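Local atomic coordinates of putative diflavin flavoprotein A 3 (PDB entry 6H0C), a protein that probably mediates electron transfer from NADH to oxygen, reducing it to water, this chain being its flavodiiron core without the flavin reductase part. Residues A11-T15 against G139-E143; S75-L81 against A99-I105. All coordinates share one frame; numbering follows the deposited sequence.

Interaction 1. Residues A11-T15 against G139-E143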
ATOM      1  N   ALA A  11      10.263  22.978   6.206  1.00 27.49           N
ATOM      2  CA  ALA A  11      11.500  22.899   6.978  1.00 27.22           C
ATOM      3  C   ALA A  11      12.610  23.470   6.102  1.00 27.87           C
ATOM      4  O   ALA A  11      12.355  23.809   4.945  1.00 28.83           O
ATOM      5  CB  ALA A  11      11.795  21.461   7.398  1.00 25.21           C
ATOM      6  N   VAL A  12      13.827  23.593   6.632  1.00 31.06           N
ATOM      7  CA  VAL A  12      14.904  24.193   5.844  1.00 34.77           C
ATOM      8  C   VAL A  12      15.106  23.418   4.548  1.00 32.41           C
ATOM      9  O   VAL A  12      15.202  22.187   4.553  1.00 30.21           O
ATOM     10  CB  VAL A  12      16.248  24.263   6.611  1.00 33.35           C
ATOM     11  CG1 VAL A  12      16.160  25.274   7.731  1.00 39.82           C
ATOM     12  CG2 VAL A  12      16.642  22.903   7.149  1.00 37.98           C
ATOM     13  N   ASP A  13      15.139  24.156   3.440  1.00 30.65           N
ATOM     14  CA  ASP A  13      15.356  23.588   2.112  1.00 31.31           C
ATOM     15  C   ASP A  13      14.242  22.630   1.676  1.00 30.00           C
ATOM     16  O   ASP A  13      14.362  21.965   0.649  1.00 31.51           O
ATOM     17  CB  ASP A  13      16.703  22.858   2.067  1.00 34.07           C
ATOM     18  CG  ASP A  13      17.856  23.739   2.519  1.00 36.45           C
ATOM     19  OD1 ASP A  13      17.972  24.878   2.013  1.00 35.96           O
ATOM     20  OD2 ASP A  13      18.628  23.297   3.399  1.00 34.72           O
ATOM     21  N   THR A  14      13.155  22.576   2.435  1.00 26.69           N
ATOM     22  CA  THR A  14      12.150  21.551   2.197  1.00 27.95           C
ATOM     23  C   THR A  14      10.752  22.109   1.958  1.00 30.68           C
ATOM     24  O   THR A  14      10.232  22.905   2.747  1.00 28.36           O
ATOM     25  CB  THR A  14      12.079  20.561   3.370  1.00 32.95           C
ATOM     26  OG1 THR A  14      13.402  20.146   3.745  1.00 29.69           O
ATOM     27  CG2 THR A  14      11.242  19.343   2.979  1.00 34.48           C
ATOM     28  N   THR A  15      10.143  21.648   0.872  1.00 29.37           N
ATOM     29  CA  THR A  15       8.815  22.090   0.480  1.00 28.59           C
ATOM     30  C   THR A  15       7.897  20.897   0.231  1.00 29.73           C
ATOM     31  O   THR A  15       8.338  19.881  -0.314  1.00 27.60           O
ATOM     32  CB  THR A  15       8.884  22.946  -0.792  1.00 35.07           C
ATOM     33  OG1 THR A  15       9.877  23.967  -0.616  1.00 42.34           O
ATOM     34  CG2 THR A  15       7.527  23.575  -1.102  1.00 29.41           C
ATOM     35  N   GLY A 139      23.802  17.506   0.712  1.00 34.10           N
ATOM     36  CA  GLY A 139      24.541  18.669   1.164  1.00 36.56           C
ATOM     37  C   GLY A 139      23.791  19.414   2.253  1.00 41.35           C
ATOM     38  O   GLY A 139      22.607  19.156   2.486  1.00 39.00           O
ATOM     39  N   ARG A 140      24.483  20.325   2.935  1.00 39.30           N
ATOM     40  CA  ARG A 140      23.847  21.197   3.918  1.00 36.93           C
ATOM     41  C   ARG A 140      23.204  20.426   5.078  1.00 42.38           C
ATOM     42  O   ARG A 140      22.235  20.892   5.688  1.00 45.20           O
ATOM     43  CB  ARG A 140      22.806  22.090   3.228  1.00 33.37           C
ATOM     44  CG  ARG A 140      23.366  23.437   2.792  1.00 45.14           C
ATOM     45  CD  ARG A 140      23.065  23.779   1.340  1.00 47.15           C
ATOM     46  NE  ARG A 140      21.755  24.394   1.180  1.00 45.41           N
ATOM     47  CZ  ARG A 140      21.387  25.096   0.115  1.00 44.77           C
ATOM     48  NH1 ARG A 140      22.234  25.288  -0.886  1.00 46.95           N
ATOM     49  NH2 ARG A 140      20.166  25.607   0.052  1.00 37.91           N
ATOM     50  N   GLY A 141      23.757  19.253   5.386  1.00 38.93           N
ATOM     51  CA  GLY A 141      23.302  18.469   6.522  1.00 36.63           C
ATOM     52  C   GLY A 141      22.184  17.485   6.207  1.00 38.89           C
ATOM     53  O   GLY A 141      21.795  16.691   7.069  1.00 35.06           O
ATOM     54  N   HIS A 142      21.657  17.543   4.983  1.00 31.50           N
ATOM     55  CA  HIS A 142      20.615  16.613   4.551  1.00 31.56           C
ATOM     56  C   HIS A 142      21.248  15.301   4.096  1.00 35.06           C
ATOM     57  O   HIS A 142      21.215  14.965   2.904  1.00 34.68           O
ATOM     58  CB  HIS A 142      19.770  17.206   3.410  1.00 31.91           C
ATOM     59  CG  HIS A 142      19.124  18.521   3.741  1.00 35.39           C
ATOM     60  ND1 HIS A 142      17.877  18.617   4.323  1.00 31.61           N
ATOM     61  CD2 HIS A 142      19.555  19.796   3.562  1.00 31.95           C
ATOM     62  CE1 HIS A 142      17.568  19.892   4.491  1.00 32.46           C
ATOM     63  NE2 HIS A 142      18.569  20.626   4.038  1.00 34.33           N
ATOM     64  N   GLU A 143      21.850  14.568   5.029  1.00 33.71           N
ATOM     65  CA  GLU A 143      22.351  13.251   4.674  1.00 35.37           C
ATOM     66  C   GLU A 143      21.281  12.232   4.999  1.00 30.07           C
ATOM     67  O   GLU A 143      21.133  11.799   6.142  1.00 32.04           O
ATOM     68  CB  GLU A 143      23.658  12.899   5.380  1.00 41.80           C
ATOM     69  CG  GLU A 143      24.284  11.656   4.750  1.00 55.99           C
ATOM     70  CD  GLU A 143      25.634  11.296   5.326  1.00 74.87           C
ATOM     71  OE1 GLU A 143      26.095  12.002   6.250  1.00 85.22           O
ATOM     72  OE2 GLU A 143      26.233  10.302   4.851  1.00 76.53           O
TER
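H142 and R140 both meet D13 at an edge of their flat groups, one on each carboxylate oxygen. Segment 11-15 stacks nothing on their faces; T14 OG1 comes obliquely, 4.2 Å from H142 CE1. The H142 NE2 donor lies 2.7 Å from D13 OD2, which receives it on its anti lone pair and nearly in the imidazole plane. At 159° the N-H is fairly straight, although the ring and carboxylate planes are twisted 67° apart. Next along the rim, H142 CE1 stands 3.3 Å from V12 O, and V12 CG2 approaches the same carbon at 4.1 Å. On the CD2 side the rim faces G139 O, from within the histidine's own turn.

R140 NH2 reaches D13 OD1 at 3.0 Å in a salt bridge. The oxygen is in the guanidinium plane, while the nitrogen sits above the carboxylate plane. R140 NE stays 3.9 Å from D13 OD1, so the pairing is through one nitrogen rather than two-pronged. The chain bends at chi2 and chi3, which carries NH2 across to the carboxylate.

The H142 side chain is buried, and its ND1 is hydrogen-bonded to D162 OD2. With a carboxylate at each nitrogen the ring's rotation is fixed, and a doubly protonated imidazole would probably be favoured. D13 is presented by a type II turn from A11 to T14, closed by T14 N to A11 O at 2.9 Å; T14 OG1 also donates to V12 O, 2.8 Å away. R140 and G141 form the middle of a type I' turn.

The arrangement joins two beta-hairpin turns: the one between strands 4-11 and 14-21 on the seven-stranded sheet, and the one linking strands 135-137 and 143-148 of the five-stranded sheet. It thus ties together the two sheets of the metallo-beta-lactamase-like sandwich.

Interaction 2. Residues S75-L81 against A99-I105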
ATOM      1  N   SER A  75      17.525  20.786 -13.339  1.00 34.88           N
ATOM      2  CA  SER A  75      18.367  20.859 -12.146  1.00 35.41           C
ATOM      3  C   SER A  75      18.001  19.788 -11.121  1.00 37.47           C
ATOM      4  O   SER A  75      18.640  19.672 -10.072  1.00 38.77           O
ATOM      5  CB  SER A  75      18.264  22.240 -11.504  1.00 35.05           C
ATOM      6  OG  SER A  75      16.935  22.492 -11.082  1.00 43.63           O
ATOM      7  N   LEU A  76      16.969  19.009 -11.428  1.00 35.79           N
ATOM      8  CA  LEU A  76      16.560  17.911 -10.563  1.00 36.48           C
ATOM      9  C   LEU A  76      17.606  16.795 -10.548  1.00 34.62           C
ATOM     10  O   LEU A  76      17.841  16.142 -11.560  1.00 37.62           O
ATOM     11  CB  LEU A  76      15.211  17.357 -11.015  1.00 33.01           C
ATOM     12  CG  LEU A  76      14.521  16.434 -10.019  1.00 29.76           C
ATOM     13  CD1 LEU A  76      14.266  17.172  -8.706  1.00 26.82           C
ATOM     14  CD2 LEU A  76      13.223  15.936 -10.620  1.00 37.23           C
ATOM     15  N   ASP A  77      18.224  16.572  -9.393  1.00 32.28           N
ATOM     16  CA  ASP A  77      19.238  15.529  -9.267  1.00 32.90           C
ATOM     17  C   ASP A  77      18.643  14.151  -9.002  1.00 38.96           C
ATOM     18  O   ASP A  77      19.120  13.148  -9.550  1.00 33.98           O
ATOM     19  CB  ASP A  77      20.222  15.866  -8.147  1.00 32.93           C
ATOM     20  CG  ASP A  77      21.058  17.087  -8.460  1.00 37.80           C
ATOM     21  OD1 ASP A  77      21.894  17.008  -9.381  1.00 43.17           O
ATOM     22  OD2 ASP A  77      20.887  18.122  -7.780  1.00 36.50           O
ATOM     23  N   TYR A  78      17.617  14.097  -8.150  1.00 34.24           N
ATOM     24  CA  TYR A  78      17.079  12.814  -7.705  1.00 31.56           C
ATOM     25  C   TYR A  78      15.572  12.766  -7.691  1.00 30.92           C
ATOM     26  O   TYR A  78      14.911  13.749  -7.331  1.00 31.83           O
ATOM     27  CB  TYR A  78      17.585  12.467  -6.304  1.00 30.06           C
ATOM     28  CG  TYR A  78      19.087  12.344  -6.221  1.00 32.53           C
ATOM     29  CD1 TYR A  78      19.747  11.245  -6.769  1.00 32.20           C
ATOM     30  CD2 TYR A  78      19.846  13.323  -5.590  1.00 30.62           C
ATOM     31  CE1 TYR A  78      21.120  11.130  -6.697  1.00 31.72           C
ATOM     32  CE2 TYR A  78      21.217  13.216  -5.513  1.00 34.24           C
ATOM     33  CZ  TYR A  78      21.847  12.117  -6.066  1.00 35.31           C
ATOM     34  OH  TYR A  78      23.215  12.009  -5.983  1.00 41.12           O
ATOM     35  N   VAL A  79      15.035  11.610  -8.075  1.00 27.31           N
ATOM     36  CA  VAL A  79      13.639  11.311  -7.806  1.00 28.59           C
ATOM     37  C   VAL A  79      13.565  10.098  -6.871  1.00 28.36           C
ATOM     38  O   VAL A  79      13.961   8.982  -7.227  1.00 26.81           O
ATOM     39  CB  VAL A  79      12.837  11.073  -9.101  1.00 26.83           C
ATOM     40  CG1 VAL A  79      11.386  10.746  -8.757  1.00 27.11           C
ATOM     41  CG2 VAL A  79      12.893  12.307  -9.975  1.00 23.17           C
ATOM     42  N   ILE A  80      13.076  10.343  -5.657  1.00 23.41           N
ATOM     43  CA  ILE A  80      13.035   9.325  -4.625  1.00 23.64           C
ATOM     44  C   ILE A  80      11.626   8.745  -4.538  1.00 26.91           C
ATOM     45  O   ILE A  80      10.648   9.492  -4.406  1.00 27.76           O
ATOM     46  CB  ILE A  80      13.473   9.907  -3.262  1.00 24.39           C
ATOM     47  CG1 ILE A  80      14.867  10.518  -3.377  1.00 24.42           C
ATOM     48  CG2 ILE A  80      13.461   8.837  -2.183  1.00 25.28           C
ATOM     49  CD1 ILE A  80      15.382  11.098  -2.070  1.00 24.70           C
ATOM     50  N   LEU A  81      11.518   7.420  -4.632  1.00 23.03           N
ATOM     51  CA  LEU A  81      10.208   6.769  -4.622  1.00 22.69           C
ATOM     52  C   LEU A  81       9.995   6.000  -3.325  1.00 26.89           C
ATOM     53  O   LEU A  81      10.775   5.096  -3.003  1.00 28.22           O
ATOM     54  CB  LEU A  81      10.059   5.818  -5.815  1.00 22.31           C
ATOM     55  CG  LEU A  81      10.293   6.428  -7.187  1.00 25.15           C
ATOM     56  CD1 LEU A  81      10.289   5.359  -8.264  1.00 24.10           C
ATOM     57  CD2 LEU A  81       9.228   7.470  -7.456  1.00 26.81           C
ATOM     58  N   ALA A  99      13.317  15.657 -17.056  1.00 39.86           N
ATOM     59  CA  ALA A  99      14.492  15.666 -16.196  1.00 37.56           C
ATOM     60  C   ALA A  99      15.349  14.435 -16.487  1.00 38.84           C
ATOM     61  O   ALA A  99      15.539  13.577 -15.627  1.00 38.29           O
ATOM     62  CB  ALA A  99      14.076  15.713 -14.733  1.00 35.75           C
ATOM     63  N   PRO A 100      15.858  14.340 -17.722  1.00 46.21           N
ATOM     64  CA  PRO A 100      16.598  13.151 -18.162  1.00 46.35           C
ATOM     65  C   PRO A 100      17.870  12.918 -17.351  1.00 44.45           C
ATOM     66  O   PRO A 100      18.372  11.797 -17.308  1.00 45.46           O
ATOM     67  CB  PRO A 100      16.925  13.466 -19.624  1.00 42.89           C
ATOM     68  CG  PRO A 100      16.915  14.959 -19.694  1.00 39.26           C
ATOM     69  CD  PRO A 100      15.829  15.388 -18.755  1.00 38.76           C
ATOM     70  N   GLN A 101      18.373  13.964 -16.704  1.00 37.47           N
ATOM     71  CA  GLN A 101      19.613  13.863 -15.950  1.00 37.86           C
ATOM     72  C   GLN A 101      19.403  13.301 -14.547  1.00 39.89           C
ATOM     73  O   GLN A 101      20.369  12.988 -13.853  1.00 45.81           O
ATOM     74  CB  GLN A 101      20.292  15.231 -15.847  1.00 38.54           C
ATOM     75  CG  GLN A 101      19.663  16.150 -14.815  1.00 38.01           C
ATOM     76  CD  GLN A 101      18.246  16.550 -15.177  1.00 38.22           C
ATOM     77  OE1 GLN A 101      17.940  16.799 -16.344  1.00 40.52           O
ATOM     78  NE2 GLN A 101      17.371  16.605 -14.179  1.00 34.19           N
ATOM     79  N   ALA A 102      18.150  13.176 -14.121  1.00 33.89           N
ATOM     80  CA  ALA A 102      17.877  12.748 -12.751  1.00 30.27           C
ATOM     81  C   ALA A 102      18.141  11.257 -12.552  1.00 32.77           C
ATOM     82  O   ALA A 102      18.022  10.461 -13.485  1.00 34.67           O
ATOM     83  CB  ALA A 102      16.447  13.085 -12.367  1.00 29.39           C
ATOM     84  N   THR A 103      18.507  10.888 -11.329  1.00 31.30           N
ATOM     85  CA  THR A 103      18.643   9.485 -10.964  1.00 31.69           C
ATOM     86  C   THR A 103      17.469   9.030 -10.099  1.00 36.21           C
ATOM     87  O   THR A 103      17.044   9.741  -9.185  1.00 30.35           O
ATOM     88  CB  THR A 103      19.943   9.236 -10.208  1.00 31.95           C
ATOM     89  OG1 THR A 103      21.042   9.552 -11.064  1.00 36.49           O
ATOM     90  CG2 THR A 103      20.043   7.784  -9.790  1.00 35.09           C
ATOM     91  N   ILE A 104      16.938   7.848 -10.393  1.00 33.37           N
ATOM     92  CA  ILE A 104      15.868   7.296  -9.579  1.00 29.64           C
ATOM     93  C   ILE A 104      16.435   6.631  -8.323  1.00 32.63           C
ATOM     94  O   ILE A 104      17.372   5.835  -8.393  1.00 34.43           O
ATOM     95  CB  ILE A 104      15.028   6.276 -10.364  1.00 30.33           C
ATOM     96  CG1 ILE A 104      14.302   6.967 -11.522  1.00 31.17           C
ATOM     97  CG2 ILE A 104      14.036   5.579  -9.428  1.00 27.03           C
ATOM     98  CD1 ILE A 104      14.152   6.107 -12.770  1.00 33.66           C
ATOM     99  N   ILE A 105      15.859   6.974  -7.178  1.00 28.28           N
ATOM    100  CA  ILE A 105      16.240   6.392  -5.898  1.00 28.24           C
ATOM    101  C   ILE A 105      15.083   5.567  -5.332  1.00 30.67           C
ATOM    102  O   ILE A 105      13.978   6.093  -5.140  1.00 28.48           O
ATOM    103  CB  ILE A 105      16.620   7.484  -4.875  1.00 27.15           C
ATOM    104  CG1 ILE A 105      17.721   8.384  -5.434  1.00 26.57           C
ATOM    105  CG2 ILE A 105      17.016   6.856  -3.550  1.00 24.02           C
ATOM    106  CD1 ILE A 105      18.995   7.642  -5.775  1.00 30.52           C
TER
HETATM  107  O   HOH W   1      21.956  12.544 -10.743  1.00 47.51           O
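Y78 lays the CD1 side of its ring obliquely against I105, with CD1 3.8 Å from I105 CG1, while T103 runs alongside it on the same face of the sheet. I80 continues that row, its CG1 3.8 Å from I105 CB. On the other face, L81 CD1 touches I104 CG2 at 3.9 Å, and helix 86-98 packs there through L92 and L96.

Parallel pairing supplies the backbone evidence: T103 N to D77 O, V79 N to T103 O, I105 N to V79 O and L81 N to I105 O, the last at 2.8 Å. The short strand axes are 4.6 Å apart and 24° from parallel. This is the beta-alpha-beta unit of strand 78-80, helix 86-98 and strand 103-106.

Before the strands, Q101 bends at chi2 (-66°) to bring NE2 to L76 O at 2.7 Å, in the carbonyl plane and on a lone pair; the same nitrogen also binds L73 O. A water bridges D77 O, to which it donates, and T103 OG1. The chemistry implies a largely apolar, buried interior held by backbone bonds, with side-chain amide and water bonding gathered at the end where the strands begin.

Interactions 1 and 2 both reach the seven-stranded sheet, with centres 16 Å apart and nearest atoms about 8 Å apart, so they do not touch. Segments 75-81 and 99-105 lie within the chain between the two halves of interaction 1. Two neighbours connect them: Y78 of interaction 2 packs on L138, immediately before G139, and strand 37-45, which pairs with the 11-15 segment through S45 and L43, leads to strand 49-52, the backbone partner of Y78 and I80. Interaction 2 thus builds within one sheet, whereas interaction 1 bridges sheets. Neither includes a metal; in canonical flavodiiron relatives, iron ligands follow the strand equivalent to 78-80.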